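Local coordinates for protein acidocalcisomal pyrophosphatase (PDB 5CUV) that probably hydrolyses inorganic pyrophosphate to phosphate with magnesium ions, as a soluble pyrophosphatase of acidocalcisomes, at residues 225-230 / 272-277; 294-299 / 326-331. All coordinates share one frame; numbering follows the deposited sequence.

Contact 1: residues 225-230 / 272-277; sequences NFICEI and ALPQTW
Ile227 and Pro274 meet because CG1 of the isoleucine sits beside its own backbone N (chi1 -57°) and the chain then runs on extended, which carries CD1 over to within 4.0 Å of Pro274 CB. One residue earlier, Phe226 has its CG anti to the backbone N (chi1 157°), and Leu273 CD2 approaches the edge of the ring, near its plane, packing 4.1 Å from Phe226 CB. These two apolar pairs flank a short backbone pairing. Ile227 gives its N-H to Ala272 O at 2.9 Å and takes the N-H of Ala272 on its own carbonyl; the first bond is the straighter, at 162°. Beyond this pair the proline has no N-H to offer, and the chain leaves the strand: Pro274 CD rests against Asn225 O, with Pro274 CG 3.9 Å from Asn225 CB. Thr276 OG1 donates to Leu273 O (2.9 Å), arriving above the carbonyl plane and closing a short loop past the proline. Glu229 reaches along the same side as Ala272, its OE1 3.9 Å from Ala272 CB, while OE2 takes the N-H of Ile240. The amide of Asn225 points elsewhere, ND2 donating to Pro205 O. Outside the pair, the Phe226 ring meets that of Phe305 edge-to-face, and Leu273 packs on Ile395 of helix 388-412. The whole is an antiparallel hydrogen-bonded pair at the end of strand 269-272, next to a classic beta bulge in which Glu229 and Ile230 both face Tyr270, within the curled mixed sheet of the pyrophosphatase domain.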
ATOM      1  N   ASN A 225       2.743   4.569  22.278  1.00 16.67           N
ATOM      2  CA  ASN A 225       2.436   5.937  21.962  1.00 19.25           C
ATOM      3  C   ASN A 225       3.745   6.708  21.806  1.00 19.21           C
ATOM      4  O   ASN A 225       4.688   6.428  22.495  1.00 20.23           O
ATOM      5  CB  ASN A 225       1.571   6.573  23.049  1.00 20.76           C
ATOM      6  CG  ASN A 225       0.059   6.244  22.855  1.00 22.79           C
ATOM      7  OD1 ASN A 225      -0.438   6.121  21.704  1.00 22.21           O
ATOM      8  ND2 ASN A 225      -0.669   6.104  23.978  1.00 22.57           N
ATOM      9  N   PHE A 226       3.799   7.649  20.876  1.00 18.86           N
ATOM     10  CA  PHE A 226       4.987   8.448  20.603  1.00 17.96           C
ATOM     11  C   PHE A 226       4.578   9.957  20.557  1.00 18.78           C
ATOM     12  O   PHE A 226       3.513  10.326  20.063  1.00 18.73           O
ATOM     13  CB  PHE A 226       5.565   7.965  19.250  1.00 16.21           C
ATOM     14  CG  PHE A 226       6.419   8.976  18.536  1.00 15.07           C
ATOM     15  CD1 PHE A 226       5.854   9.865  17.645  1.00 14.91           C
ATOM     16  CD2 PHE A 226       7.797   9.036  18.751  1.00 14.80           C
ATOM     17  CE1 PHE A 226       6.649  10.812  16.959  1.00 14.20           C
ATOM     18  CE2 PHE A 226       8.608   9.969  18.084  1.00 14.61           C
ATOM     19  CZ  PHE A 226       8.033  10.862  17.177  1.00 14.39           C
ATOM     20  N   ILE A 227       5.419  10.824  21.090  1.00 19.08           N
ATOM     21  CA  ILE A 227       5.151  12.256  21.106  1.00 19.34           C
ATOM     22  C   ILE A 227       6.182  12.971  20.255  1.00 20.23           C
ATOM     23  O   ILE A 227       7.382  12.947  20.537  1.00 21.20           O
ATOM     24  CB  ILE A 227       5.188  12.822  22.520  1.00 19.34           C
ATOM     25  CG1 ILE A 227       4.192  12.066  23.374  1.00 20.01           C
ATOM     26  CG2 ILE A 227       4.762  14.243  22.540  1.00 18.45           C
ATOM     27  CD1 ILE A 227       4.386  12.311  24.862  1.00 22.39           C
ATOM     28  N   CYS A 228       5.707  13.584  19.178  1.00 19.87           N
ATOM     29  CA  CYS A 228       6.596  14.273  18.312  1.00 19.34           C
ATOM     30  C   CYS A 228       7.038  15.576  18.924  1.00 19.39           C
ATOM     31  O   CYS A 228       6.234  16.372  19.333  1.00 20.27           O
ATOM     32  CB  CYS A 228       5.926  14.552  17.006  1.00 18.25           C
ATOM     33  SG  CYS A 228       7.075  15.334  15.888  1.00 22.62           S
ATOM     34  N   GLU A 229       8.329  15.788  19.002  1.00 19.56           N
ATOM     35  CA  GLU A 229       8.810  17.029  19.523  1.00 21.23           C
ATOM     36  C   GLU A 229       9.286  17.790  18.319  1.00 21.38           C
ATOM     37  O   GLU A 229       8.878  18.945  18.126  1.00 22.08           O
ATOM     38  CB  GLU A 229       9.933  16.800  20.514  1.00 24.01           C
ATOM     39  CG  GLU A 229       9.407  16.163  21.775  1.00 30.00           C
ATOM     40  CD  GLU A 229      10.494  15.842  22.791  1.00 34.62           C
ATOM     41  OE1 GLU A 229      11.466  15.108  22.446  1.00 37.09           O
ATOM     42  OE2 GLU A 229      10.365  16.326  23.946  1.00 35.87           O
ATOM     43  N   ILE A 230      10.096  17.141  17.478  1.00 19.04           N
ATOM     44  CA  ILE A 230      10.590  17.803  16.269  1.00 18.78           C
ATOM     45  C   ILE A 230      10.138  17.174  14.966  1.00 17.36           C
ATOM     46  O   ILE A 230      10.641  16.150  14.555  1.00 17.41           O
ATOM     47  CB  ILE A 230      12.143  17.848  16.260  1.00 19.09           C
ATOM     48  CG1 ILE A 230      12.620  18.648  17.464  1.00 17.25           C
ATOM     49  CG2 ILE A 230      12.672  18.501  14.986  1.00 16.25           C
ATOM     50  CD1 ILE A 230      14.046  18.560  17.634  1.00 15.26           C
ATOM     51  N   ALA A 272       9.500  11.535  21.711  1.00 22.65           N
ATOM     52  CA  ALA A 272       9.810  10.802  22.897  1.00 22.87           C
ATOM     53  C   ALA A 272       8.694   9.829  23.266  1.00 21.90           C
ATOM     54  O   ALA A 272       7.596   9.925  22.790  1.00 23.49           O
ATOM     55  CB  ALA A 272      10.078  11.838  24.011  1.00 22.21           C
ATOM     56  N   LEU A 273       8.961   8.868  24.112  1.00 20.36           N
ATOM     57  CA  LEU A 273       7.879   7.979  24.482  1.00 19.00           C
ATOM     58  C   LEU A 273       7.333   8.408  25.842  1.00 18.92           C
ATOM     59  O   LEU A 273       8.078   8.740  26.729  1.00 19.75           O
ATOM     60  CB  LEU A 273       8.393   6.552  24.531  1.00 17.27           C
ATOM     61  CG  LEU A 273       9.013   6.161  23.204  1.00 14.75           C
ATOM     62  CD1 LEU A 273       9.457   4.737  23.320  1.00 17.29           C
ATOM     63  CD2 LEU A 273       8.039   6.294  22.091  1.00 12.23           C
ATOM     64  N   PRO A 274       6.011   8.439  26.018  1.00 19.61           N
ATOM     65  CA  PRO A 274       5.491   8.851  27.345  1.00 18.53           C
ATOM     66  C   PRO A 274       5.755   7.807  28.440  1.00 18.56           C
ATOM     67  O   PRO A 274       6.101   6.663  28.143  1.00 18.89           O
ATOM     68  CB  PRO A 274       3.992   9.057  27.072  1.00 17.04           C
ATOM     69  CG  PRO A 274       3.738   7.945  26.041  1.00 18.55           C
ATOM     70  CD  PRO A 274       4.917   8.083  25.094  1.00 18.53           C
ATOM     71  N   GLN A 275       5.599   8.216  29.704  1.00 19.83           N
ATOM     72  CA  GLN A 275       5.809   7.342  30.880  1.00 20.04           C
ATOM     73  C   GLN A 275       7.108   6.611  30.917  1.00 20.25           C
ATOM     74  O   GLN A 275       7.106   5.429  31.251  1.00 21.45           O
ATOM     75  CB  GLN A 275       4.712   6.299  31.016  1.00 17.91           C
ATOM     76  CG  GLN A 275       3.385   6.963  30.802  1.00 19.49           C
ATOM     77  CD  GLN A 275       2.178   6.112  31.111  1.00 15.72           C
ATOM     78  OE1 GLN A 275       2.138   4.911  30.816  1.00 16.05           O
ATOM     79  NE2 GLN A 275       1.184   6.740  31.675  1.00 10.32           N
ATOM     80  N   THR A 276       8.196   7.286  30.567  1.00 19.63           N
ATOM     81  CA  THR A 276       9.502   6.668  30.619  1.00 20.63           C
ATOM     82  C   THR A 276      10.476   7.635  31.257  1.00 21.98           C
ATOM     83  O   THR A 276      10.244   8.848  31.294  1.00 21.49           O
ATOM     84  CB  THR A 276      10.038   6.272  29.228  1.00 19.72           C
ATOM     85  OG1 THR A 276      10.125   7.415  28.361  1.00 16.04           O
ATOM     86  CG2 THR A 276       9.154   5.236  28.625  1.00 19.37           C
ATOM     87  N   TRP A 277      11.586   7.099  31.744  1.00 24.07           N
ATOM     88  CA  TRP A 277      12.572   7.940  32.404  1.00 25.60           C
ATOM     89  C   TRP A 277      13.994   7.308  32.411  1.00 25.97           C
ATOM     90  O   TRP A 277      14.212   6.211  32.944  1.00 24.22           O
ATOM     91  CB  TRP A 277      12.040   8.253  33.808  1.00 25.56           C
ATOM     92  CG  TRP A 277      12.637   9.442  34.387  1.00 27.97           C
ATOM     93  CD1 TRP A 277      12.703  10.663  33.827  1.00 28.55           C
ATOM     94  CD2 TRP A 277      13.334   9.517  35.621  1.00 29.21           C
ATOM     95  NE1 TRP A 277      13.414  11.514  34.625  1.00 30.68           N
ATOM     96  CE2 TRP A 277      13.818  10.835  35.741  1.00 30.66           C
ATOM     97  CE3 TRP A 277      13.596   8.593  36.646  1.00 31.12           C
ATOM     98  CZ2 TRP A 277      14.575  11.280  36.861  1.00 33.45           C
ATOM     99  CZ3 TRP A 277      14.347   9.020  37.780  1.00 33.74           C
ATOM    100  CH2 TRP A 277      14.833  10.368  37.872  1.00 32.93           C
TER

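Contact 2: residues 294-299 / 326-331; sequences PIDAIE and QMDWKV. With MG (magnesium ion), chain D.
Asp296 and Lys330 lie side by side and point the same way, joined by a salt bridge of 3.0 Å from Asp296 OD2 to Lys330 NZ. The lysine is bent at chi2 (-133°) and again at chi4 (-84°), which turns NZ back to Asp328 on its own strand; there it makes a salt bridge, 2.8 Å to Asp328 OD2, with weak hydrogen-bond geometry, and it bonds to Tyr270 OH as well. Asp328 holds CG anti to its backbone N, and its OD1 binds the magnesium ion at 2.5 Å. Asp296, like Asp291 part of this site, keeps CG beside its backbone N (chi1 -70°); its OD1 and OD2 each stand 3.0 Å from the ion, longer than a bond. Nearby, Ile295 CD1 reaches Trp329 CB at 3.9 Å, the two side chains crossing at a slant, while Ile298 CD1 lies against Lys330 CB. Ala297 and Val331 meet on the face turned from the salt bridges. The parallel strands are held by Val331 N to Asp296 O and by a nearly straight bond from Ile298 N to Val331 O. One ammonium thus links two carboxylates of the metal site, which would be expected to ease their mutual repulsion beside the ion.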
ATOM      1  N   PRO A 294      12.673  11.662  29.254  1.00 27.18           N
ATOM      2  CA  PRO A 294      11.896  10.503  28.797  1.00 24.10           C
ATOM      3  C   PRO A 294      12.761   9.949  27.671  1.00 22.11           C
ATOM      4  O   PRO A 294      13.526  10.677  27.075  1.00 22.32           O
ATOM      5  CB  PRO A 294      10.625  11.134  28.242  1.00 24.08           C
ATOM      6  CG  PRO A 294      10.434  12.314  29.129  1.00 26.78           C
ATOM      7  CD  PRO A 294      11.830  12.878  29.332  1.00 27.14           C
ATOM      8  N   ILE A 295      12.666   8.667  27.386  1.00 21.89           N
ATOM      9  CA  ILE A 295      13.463   8.068  26.318  1.00 20.53           C
ATOM     10  C   ILE A 295      13.102   8.672  24.953  1.00 19.33           C
ATOM     11  O   ILE A 295      11.951   8.964  24.663  1.00 19.93           O
ATOM     12  CB  ILE A 295      13.279   6.548  26.315  1.00 20.44           C
ATOM     13  CG1 ILE A 295      14.509   5.898  25.697  1.00 19.98           C
ATOM     14  CG2 ILE A 295      12.003   6.172  25.576  1.00 22.15           C
ATOM     15  CD1 ILE A 295      14.693   4.433  26.094  1.00 20.95           C
ATOM     16  N   ASP A 296      14.117   8.881  24.138  1.00 19.21           N
ATOM     17  CA  ASP A 296      14.001   9.499  22.840  1.00 19.18           C
ATOM     18  C   ASP A 296      13.639   8.532  21.770  1.00 18.42           C
ATOM     19  O   ASP A 296      14.101   7.368  21.768  1.00 18.00           O
ATOM     20  CB  ASP A 296      15.312  10.120  22.459  1.00 22.21           C
ATOM     21  CG  ASP A 296      15.619  11.286  23.258  1.00 25.41           C
ATOM     22  OD1 ASP A 296      14.937  11.493  24.266  1.00 29.71           O
ATOM     23  OD2 ASP A 296      16.549  12.015  22.896  1.00 30.37           O
ATOM     24  N   ALA A 297      12.851   9.019  20.818  1.00 16.07           N
ATOM     25  CA  ALA A 297      12.426   8.137  19.758  1.00 15.41           C
ATOM     26  C   ALA A 297      12.399   8.800  18.427  1.00 14.97           C
ATOM     27  O   ALA A 297      12.073   9.987  18.337  1.00 15.70           O
ATOM     28  CB  ALA A 297      11.050   7.573  20.093  1.00 15.40           C
ATOM     29  N   ILE A 298      12.729   8.020  17.402  1.00 15.06           N
ATOM     30  CA  ILE A 298      12.740   8.453  16.002  1.00 16.52           C
ATOM     31  C   ILE A 298      11.696   7.614  15.217  1.00 17.80           C
ATOM     32  O   ILE A 298      11.813   6.385  15.163  1.00 18.71           O
ATOM     33  CB  ILE A 298      14.123   8.209  15.426  1.00 16.95           C
ATOM     34  CG1 ILE A 298      15.142   9.043  16.167  1.00 18.13           C
ATOM     35  CG2 ILE A 298      14.185   8.568  14.011  1.00 17.67           C
ATOM     36  CD1 ILE A 298      16.561   8.567  15.900  1.00 19.03           C
ATOM     37  N   GLU A 299      10.670   8.244  14.631  1.00 18.32           N
ATOM     38  CA  GLU A 299       9.634   7.477  13.880  1.00 18.52           C
ATOM     39  C   GLU A 299       9.957   7.646  12.392  1.00 17.32           C
ATOM     40  O   GLU A 299       9.932   8.759  11.901  1.00 19.60           O
ATOM     41  CB  GLU A 299       8.201   7.998  14.201  1.00 19.05           C
ATOM     42  CG  GLU A 299       6.986   7.252  13.559  1.00 23.99           C
ATOM     43  CD  GLU A 299       6.775   7.428  11.985  1.00 29.20           C
ATOM     44  OE1 GLU A 299       6.388   6.415  11.342  1.00 33.62           O
ATOM     45  OE2 GLU A 299       6.948   8.522  11.374  1.00 28.67           O
ATOM     46  N   GLN A 326      26.653  10.326  29.136  1.00 44.15           N
ATOM     47  CA  GLN A 326      25.338   9.768  29.484  1.00 42.74           C
ATOM     48  C   GLN A 326      24.826   8.852  28.350  1.00 42.15           C
ATOM     49  O   GLN A 326      25.132   9.091  27.172  1.00 42.06           O
ATOM     50  CB  GLN A 326      24.370  10.918  29.744  1.00 41.76           C
ATOM     51  CG  GLN A 326      24.297  11.309  31.184  1.00 39.45           C
ATOM     52  CD  GLN A 326      23.866  12.733  31.390  1.00 39.46           C
ATOM     53  OE1 GLN A 326      23.156  13.330  30.564  1.00 40.28           O
ATOM     54  NE2 GLN A 326      24.281  13.299  32.516  1.00 40.19           N
HETATM   55  N   MSE A 327      24.105   7.787  28.711  1.00 41.19           N
HETATM   56  CA  MSE A 327      23.541   6.868  27.727  1.00 40.04           C
HETATM   57  C   MSE A 327      22.380   7.605  27.175  1.00 36.51           C
HETATM   58  O   MSE A 327      21.582   8.125  27.913  1.00 35.75           O
HETATM   59  CB  MSE A 327      23.117   5.549  28.370  1.00 44.28           C
HETATM   60  CG  MSE A 327      22.584   4.530  27.376  1.00 52.34           C
HETATM   61 SE   MSE A 327      23.886   3.885  26.125  1.00 63.13          SE
HETATM   62  CE  MSE A 327      24.867   2.705  27.329  1.00 61.80           C
ATOM     63  N   ASP A 328      22.263   7.631  25.866  1.00 34.39           N
ATOM     64  CA  ASP A 328      21.164   8.342  25.243  1.00 32.58           C
ATOM     65  C   ASP A 328      20.557   7.529  24.081  1.00 27.43           C
ATOM     66  O   ASP A 328      20.855   7.719  22.912  1.00 25.68           O
ATOM     67  CB  ASP A 328      21.723   9.713  24.829  1.00 37.24           C
ATOM     68  CG  ASP A 328      20.780  10.521  23.943  1.00 41.78           C
ATOM     69  OD1 ASP A 328      19.535  10.479  24.200  1.00 43.22           O
ATOM     70  OD2 ASP A 328      21.332  11.223  23.020  1.00 42.69           O
ATOM     71  N   TRP A 329      19.741   6.572  24.482  1.00 24.13           N
ATOM     72  CA  TRP A 329      19.024   5.681  23.594  1.00 21.70           C
ATOM     73  C   TRP A 329      18.088   6.445  22.636  1.00 20.85           C
ATOM     74  O   TRP A 329      17.501   7.474  22.942  1.00 20.28           O
ATOM     75  CB  TRP A 329      18.159   4.695  24.399  1.00 20.19           C
ATOM     76  CG  TRP A 329      18.881   3.661  25.297  1.00 23.44           C
ATOM     77  CD1 TRP A 329      18.887   3.627  26.679  1.00 21.83           C
ATOM     78  CD2 TRP A 329      19.736   2.559  24.874  1.00 23.88           C
ATOM     79  NE1 TRP A 329      19.680   2.612  27.119  1.00 21.92           N
ATOM     80  CE2 TRP A 329      20.225   1.940  26.052  1.00 23.46           C
ATOM     81  CE3 TRP A 329      20.127   2.049  23.627  1.00 23.10           C
ATOM     82  CZ2 TRP A 329      21.103   0.832  26.027  1.00 22.88           C
ATOM     83  CZ3 TRP A 329      21.001   0.935  23.606  1.00 24.02           C
ATOM     84  CH2 TRP A 329      21.477   0.347  24.811  1.00 22.92           C
ATOM     85  N   LYS A 330      17.955   5.912  21.446  1.00 20.95           N
ATOM     86  CA  LYS A 330      17.082   6.475  20.456  1.00 19.75           C
ATOM     87  C   LYS A 330      16.315   5.263  19.929  1.00 19.30           C
ATOM     88  O   LYS A 330      16.890   4.411  19.243  1.00 18.69           O
ATOM     89  CB  LYS A 330      17.939   7.159  19.401  1.00 19.83           C
ATOM     90  CG  LYS A 330      18.823   8.187  20.081  1.00 18.37           C
ATOM     91  CD  LYS A 330      18.857   9.506  19.420  1.00 19.59           C
ATOM     92  CE  LYS A 330      19.715  10.447  20.246  1.00 21.73           C
ATOM     93  NZ  LYS A 330      19.013  11.105  21.372  1.00 18.16           N
ATOM     94  N   VAL A 331      15.042   5.148  20.337  1.00 18.41           N
ATOM     95  CA  VAL A 331      14.203   4.038  19.883  1.00 17.40           C
ATOM     96  C   VAL A 331      13.836   4.292  18.436  1.00 16.70           C
ATOM     97  O   VAL A 331      13.435   5.406  18.083  1.00 18.12           O
ATOM     98  CB  VAL A 331      12.891   3.931  20.689  1.00 17.10           C
ATOM     99  CG1 VAL A 331      11.892   2.963  20.024  1.00 14.73           C
ATOM    100  CG2 VAL A 331      13.190   3.450  22.021  1.00 17.65           C
TER
HETATM  101 MG    MG D 502      17.617  11.221  25.558  1.00 41.24          MG

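Overall arrangement
Past the N-terminal helices and strands, the chain reaches strand 224-228, and contact 1 closes the loop that runs from it through strands 238-240, 249-254 and 257-258 to the end of strand 269-272. The loop after 272-277 leads by way of Asp291 to 294-299, where contact 2 opens; it closes after the chain has passed along strand 310-323 and returned on strand 326-335. The two closures therefore follow in series, neither enclosing nor crossing the other. They are joined directly, since Leu273 N probably bonds to Ile295 O and strand 269-272 pairs antiparallel with 296-299. Together they carry one mixed sheet from strand 224-228 to the magnesium site, with helix 388-412 packed against both.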